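Long-range contacts in probable porin (Pseudomonas aeruginosa, PDB 4FSO), which probably forms a beta-barrel channel of the OprD porin family that lets small solutes pass through the outer membrane: residues A[302-307]-A[379-384]; A[351-356]-A[383-388]. All coordinates share one frame; numbering follows the deposited sequence.

Interaction 1: A[302-307]-A[379-384]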
# COMPACT_ATOMS: atom_id res chain seq x y z
N LEU A 302 2.54 -9.53 0.38
CA LEU A 302 3.89 -9.76 0.87
C LEU A 302 4.91 -9.02 0.01
O LEU A 302 4.53 -8.23 -0.84
CB LEU A 302 4.19 -11.27 0.94
CG LEU A 302 4.09 -11.75 2.38
CD1 LEU A 302 2.70 -11.49 2.96
CD2 LEU A 302 4.52 -13.22 2.55
N GLN A 303 6.20 -9.27 0.23
CA GLN A 303 7.25 -8.50 -0.44
C GLN A 303 7.21 -8.72 -1.95
O GLN A 303 7.36 -7.77 -2.73
CB GLN A 303 8.61 -8.87 0.11
CG GLN A 303 9.76 -7.93 -0.24
CD GLN A 303 11.10 -8.49 0.24
OE1 GLN A 303 11.23 -8.95 1.38
NE2 GLN A 303 12.09 -8.48 -0.65
N VAL A 304 6.92 -9.96 -2.35
CA VAL A 304 7.04 -10.35 -3.75
C VAL A 304 5.72 -10.77 -4.42
O VAL A 304 5.56 -10.65 -5.63
CB VAL A 304 8.17 -11.39 -3.89
CG1 VAL A 304 7.93 -12.36 -5.03
CG2 VAL A 304 9.49 -10.64 -4.10
N ASN A 305 4.78 -11.24 -3.62
CA ASN A 305 3.59 -11.90 -4.16
C ASN A 305 2.38 -11.47 -3.36
O ASN A 305 2.49 -11.20 -2.16
CB ASN A 305 3.72 -13.43 -4.15
CG ASN A 305 2.56 -14.12 -4.85
OD1 ASN A 305 2.42 -14.01 -6.05
ND2 ASN A 305 1.71 -14.83 -4.08
N ASP A 306 1.24 -11.38 -4.03
CA ASP A 306 0.04 -10.84 -3.40
C ASP A 306 -1.00 -11.90 -2.99
O ASP A 306 -1.94 -11.58 -2.27
CB ASP A 306 -0.60 -9.72 -4.26
CG ASP A 306 -1.16 -10.23 -5.59
OD1 ASP A 306 -1.15 -11.44 -5.88
OD2 ASP A 306 -1.63 -9.38 -6.38
N PHE A 307 -0.81 -13.13 -3.45
CA PHE A 307 -1.73 -14.24 -3.18
C PHE A 307 -3.17 -13.94 -3.57
O PHE A 307 -4.12 -14.32 -2.90
CB PHE A 307 -1.60 -14.69 -1.72
CG PHE A 307 -0.25 -15.23 -1.41
CD1 PHE A 307 0.77 -14.37 -1.03
CD2 PHE A 307 0.02 -16.59 -1.57
CE1 PHE A 307 2.02 -14.87 -0.77
CE2 PHE A 307 1.27 -17.11 -1.32
CZ PHE A 307 2.28 -16.24 -0.91
N ALA A 379 13.19 -11.90 0.61
CA ALA A 379 12.05 -12.71 0.19
C ALA A 379 12.45 -13.98 -0.54
O ALA A 379 13.34 -13.98 -1.39
CB ALA A 379 11.06 -11.87 -0.68
N THR A 380 11.78 -15.06 -0.20
CA THR A 380 11.92 -16.33 -0.88
C THR A 380 10.53 -16.74 -1.33
O THR A 380 9.61 -16.86 -0.51
CB THR A 380 12.51 -17.39 0.08
OG1 THR A 380 13.85 -17.02 0.37
CG2 THR A 380 12.48 -18.79 -0.54
N TYR A 381 10.38 -16.96 -2.62
CA TYR A 381 9.07 -17.19 -3.21
C TYR A 381 9.15 -18.31 -4.24
O TYR A 381 9.99 -18.29 -5.15
CB TYR A 381 8.54 -15.89 -3.80
CG TYR A 381 7.34 -16.04 -4.70
CD1 TYR A 381 6.11 -16.46 -4.20
CD2 TYR A 381 7.42 -15.72 -6.06
CE1 TYR A 381 4.99 -16.58 -5.03
CE2 TYR A 381 6.31 -15.85 -6.91
CZ TYR A 381 5.10 -16.28 -6.38
OH TYR A 381 4.00 -16.40 -7.21
N ARG A 382 8.29 -19.32 -4.06
CA ARG A 382 8.29 -20.52 -4.89
C ARG A 382 6.89 -20.93 -5.32
O ARG A 382 5.93 -20.78 -4.56
CB ARG A 382 8.93 -21.67 -4.13
CG ARG A 382 10.32 -21.38 -3.69
CD ARG A 382 11.27 -21.36 -4.88
NE ARG A 382 12.65 -21.28 -4.42
CZ ARG A 382 13.27 -20.14 -4.14
NH1 ARG A 382 12.64 -18.98 -4.30
NH2 ARG A 382 14.53 -20.17 -3.70
N THR A 383 6.78 -21.48 -6.52
CA THR A 383 5.52 -21.96 -7.04
C THR A 383 5.67 -23.37 -7.60
O THR A 383 6.79 -23.87 -7.77
CB THR A 383 4.98 -21.05 -8.18
OG1 THR A 383 5.80 -21.21 -9.34
CG2 THR A 383 4.97 -19.57 -7.76
N ASP A 384 4.56 -24.01 -7.89
CA ASP A 384 4.64 -25.27 -8.61
C ASP A 384 4.13 -25.07 -10.04
O ASP A 384 3.86 -26.04 -10.72
CB ASP A 384 3.88 -26.37 -7.89
CG ASP A 384 2.38 -26.10 -7.79
OD1 ASP A 384 1.91 -25.00 -8.15
OD2 ASP A 384 1.65 -27.00 -7.33
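In Asn305 and Tyr381 CG stands anti to the backbone N, at chi1 -174° and 167°, and this sends the two side chains toward each other. They cross at about a right angle. Asn305 CB lies over one face of the Tyr381 ring, 3.9 Å from the ring centroid, as a CH-pi contact. The Asn305 amide is turned nearly flat to the ring, with the two planes 20° apart. Asn305 OD1 reaches the far end of the ring and lies 3.1 Å from Tyr381 OH. The phenol oxygen is hydrogen-bonded to Glu353 OE1, on the neighbouring strand. Asn305 ND2 makes a weak hydrogen bond to Glu353 OE2, so Glu353 meets both side chains. Val304 crosses the ring obliquely. Val304 CG1 is 3.6 Å from Tyr381 CD2, and Val304 CG2 is 4.0 Å from Ala379 CB. Gln303 also has CG anti to its backbone N, and its chain runs on extended. The amide therefore passes alongside Ala379, with Gln303 CD 3.5 Å from Ala379 CB. Gln303 NE2 is hydrogen-bonded to Glu394 OE2 on strand 392-404. The contact rests mainly on van der Waals and CH-pi packing, while flanking strands hold the polar ends. Segment 302-307 belongs to the loop between strands 294-295 and 313-322. It is a loop folded inward against the barrel wall, consistent with the loops that constrict the channel in OprD-family porins.

Interaction 2: A[351-356]-A[383-388]. With C8E ((hydroxyethyloxy)tri(ethyloxy)octane), chain E.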
# COMPACT_ATOMS: atom_id res chain seq x y z
N GLY A 351 -2.81 -24.41 -8.87
CA GLY A 351 -1.52 -23.84 -8.56
C GLY A 351 -1.29 -23.70 -7.06
O GLY A 351 -2.23 -23.45 -6.29
N LYS A 352 -0.03 -23.87 -6.66
CA LYS A 352 0.41 -23.68 -5.29
C LYS A 352 1.68 -22.83 -5.25
O LYS A 352 2.59 -22.98 -6.07
CB LYS A 352 0.67 -25.03 -4.64
CG LYS A 352 -0.54 -25.84 -4.39
CD LYS A 352 -0.20 -27.30 -4.43
CE LYS A 352 -1.44 -28.18 -4.37
NZ LYS A 352 -1.50 -28.97 -3.11
N GLU A 353 1.75 -21.96 -4.26
CA GLU A 353 2.89 -21.06 -4.14
C GLU A 353 3.01 -20.74 -2.69
O GLU A 353 2.03 -20.79 -1.96
CB GLU A 353 2.70 -19.76 -4.95
CG GLU A 353 1.45 -18.95 -4.58
CD GLU A 353 1.19 -17.73 -5.50
OE1 GLU A 353 1.92 -17.55 -6.49
OE2 GLU A 353 0.26 -16.94 -5.22
N TRP A 354 4.22 -20.44 -2.25
CA TRP A 354 4.37 -19.93 -0.89
C TRP A 354 5.48 -18.89 -0.89
O TRP A 354 6.30 -18.84 -1.80
CB TRP A 354 4.67 -21.07 0.10
CG TRP A 354 5.92 -21.82 -0.24
CD1 TRP A 354 6.00 -22.91 -1.02
CD2 TRP A 354 7.26 -21.49 0.15
NE1 TRP A 354 7.30 -23.31 -1.13
CE2 TRP A 354 8.10 -22.45 -0.43
CE3 TRP A 354 7.83 -20.48 0.95
CZ2 TRP A 354 9.50 -22.44 -0.24
CZ3 TRP A 354 9.21 -20.46 1.13
CH2 TRP A 354 10.03 -21.44 0.54
N GLU A 355 5.49 -18.07 0.15
CA GLU A 355 6.51 -17.05 0.32
C GLU A 355 6.88 -16.95 1.79
O GLU A 355 6.04 -17.09 2.67
CB GLU A 355 6.04 -15.69 -0.24
CG GLU A 355 7.03 -14.51 -0.03
CD GLU A 355 6.57 -13.21 -0.73
OE1 GLU A 355 5.69 -13.26 -1.62
OE2 GLU A 355 7.08 -12.12 -0.38
N ARG A 356 8.17 -16.73 2.05
CA ARG A 356 8.66 -16.44 3.38
C ARG A 356 9.46 -15.14 3.30
O ARG A 356 10.25 -14.94 2.38
CB ARG A 356 9.53 -17.60 3.91
CG ARG A 356 9.84 -17.57 5.41
CD ARG A 356 11.00 -16.63 5.75
N THR A 383 6.78 -21.48 -6.52
CA THR A 383 5.52 -21.96 -7.04
C THR A 383 5.67 -23.37 -7.60
O THR A 383 6.79 -23.87 -7.77
CB THR A 383 4.98 -21.05 -8.18
OG1 THR A 383 5.80 -21.21 -9.34
CG2 THR A 383 4.97 -19.57 -7.76
N ASP A 384 4.56 -24.01 -7.89
CA ASP A 384 4.64 -25.27 -8.61
C ASP A 384 4.13 -25.07 -10.04
O ASP A 384 3.86 -26.04 -10.72
CB ASP A 384 3.88 -26.37 -7.89
CG ASP A 384 2.38 -26.10 -7.79
OD1 ASP A 384 1.91 -25.00 -8.15
OD2 ASP A 384 1.65 -27.00 -7.33
N PHE A 385 4.00 -23.80 -10.46
CA PHE A 385 3.57 -23.43 -11.83
C PHE A 385 4.48 -22.33 -12.38
O PHE A 385 4.71 -21.33 -11.70
CB PHE A 385 2.10 -22.96 -11.87
CG PHE A 385 1.79 -21.87 -10.87
CD1 PHE A 385 1.78 -20.54 -11.26
CD2 PHE A 385 1.55 -22.17 -9.53
CE1 PHE A 385 1.55 -19.53 -10.34
CE2 PHE A 385 1.31 -21.17 -8.61
CZ PHE A 385 1.31 -19.84 -9.02
N GLU A 386 4.99 -22.50 -13.61
CA GLU A 386 5.89 -21.52 -14.23
C GLU A 386 7.09 -21.20 -13.33
O GLU A 386 7.40 -20.04 -13.09
CB GLU A 386 5.15 -20.22 -14.52
CG GLU A 386 4.80 -19.97 -15.97
CD GLU A 386 3.31 -20.01 -16.20
OE1 GLU A 386 2.74 -18.97 -16.57
OE2 GLU A 386 2.72 -21.10 -15.99
N ARG A 387 7.74 -22.24 -12.84
CA ARG A 387 8.75 -22.09 -11.79
C ARG A 387 9.87 -21.13 -12.17
O ARG A 387 10.15 -20.18 -11.42
CB ARG A 387 9.31 -23.46 -11.40
CG ARG A 387 8.34 -24.35 -10.62
CD ARG A 387 8.86 -25.77 -10.57
NE ARG A 387 8.04 -26.67 -9.76
CZ ARG A 387 6.98 -27.34 -10.21
NH1 ARG A 387 6.57 -27.21 -11.47
NH2 ARG A 387 6.31 -28.14 -9.38
N SER A 388 10.50 -21.39 -13.32
CA SER A 388 11.61 -20.57 -13.82
C SER A 388 11.21 -19.10 -13.90
O SER A 388 11.94 -18.21 -13.42
CB SER A 388 12.09 -21.06 -15.19
OG SER A 388 12.57 -22.40 -15.14
C1 C8E E . 16.38 -22.09 4.09
C2 C8E E . 16.27 -21.39 5.44
C3 C8E E . 16.38 -19.88 5.30
C4 C8E E . 16.34 -19.13 6.63
C5 C8E E . 16.36 -20.02 7.87
C6 C8E E . 15.75 -19.27 9.05
C7 C8E E . 14.89 -20.18 9.93
C8 C8E E . 14.32 -19.43 11.12
O9 C8E E . 13.76 -18.24 10.65
C10 C8E E . 12.40 -18.46 10.33
C11 C8E E . 12.06 -17.91 8.94
O12 C8E E . 12.84 -18.50 7.93
C13 C8E E . 12.13 -19.43 7.12
C14 C8E E . 13.06 -20.01 6.03
O15 C8E E . 12.62 -19.74 4.70
C16 C8E E . 12.82 -20.81 3.79
C17 C8E E . 12.36 -22.12 4.43
O18 C8E E . 10.96 -22.07 4.67
C19 C8E E . 10.63 -22.46 6.01
C20 C8E E . 9.23 -22.06 6.45
O21 C8E E . 9.30 -21.76 7.85
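Asp384, Phe385 and Glu353 all carry CG in the crowded position between backbone N and carbonyl carbon. In Asp384 (chi1 63°) this turns the carboxylate toward strand 350-363. Asp384 OD1 accepts the N-H of Lys352 N at 2.7 Å, from above the carboxylate plane. In return Asp384 N gives a bond of 2.9 Å to Lys352 O, nearly along the C=O axis. The Lys352 chain crosses the Asp384 side chain obliquely, with Lys352 CD 3.5 Å from Asp384 OD2. Its end leads away, leaving Lys352 NZ 5.6 Å from Asp384 OD2. Glu353 and Thr383, an antiparallel non-hydrogen-bonded pair, lie side by side, with Glu353 CB 3.6 Å from Thr383 CG2. Thr383 OG1, also crowded, donates to Phe385 O at 2.6 Å and ties down the turn. The Phe385 ring has Thr383 CB over one face, offset toward the rim. Glu353 OE1, the oxygen that also holds Tyr381 OH, sits at the ring edge, 3.5 Å from Phe385 CZ. Arg356, modelled only to CD, runs along a bound C8E, with Arg356 CD 3.3 Å from C8E C13. Strand 373-383 ends here beside strand 350-363, whose other edge pairs with 331-344, and helix 387-390 leads on to strand 392-404.

In the fold
From the N terminus, segment 302-307 comes first, in the loop before strand 313-322. The chain then runs through strands 313-322, 331-344, 350-363 and 373-383. Interaction 1 closes this long span by bringing the loop onto strand 373-383. Interaction 2 closes a shorter one, from strand 350-363 to the turn after 373-383. The two contacts share Thr383 and Asp384. Their spans cross rather than nest, since interaction 2 starts inside the span of interaction 1 and ends beyond it. Their centres are about 7 Å apart. Glu353 links them, by a hydrogen bond to Tyr381 and a weak one to Asn305. Together they tie the loop, two adjacent wall strands and the turn into helix 387-390.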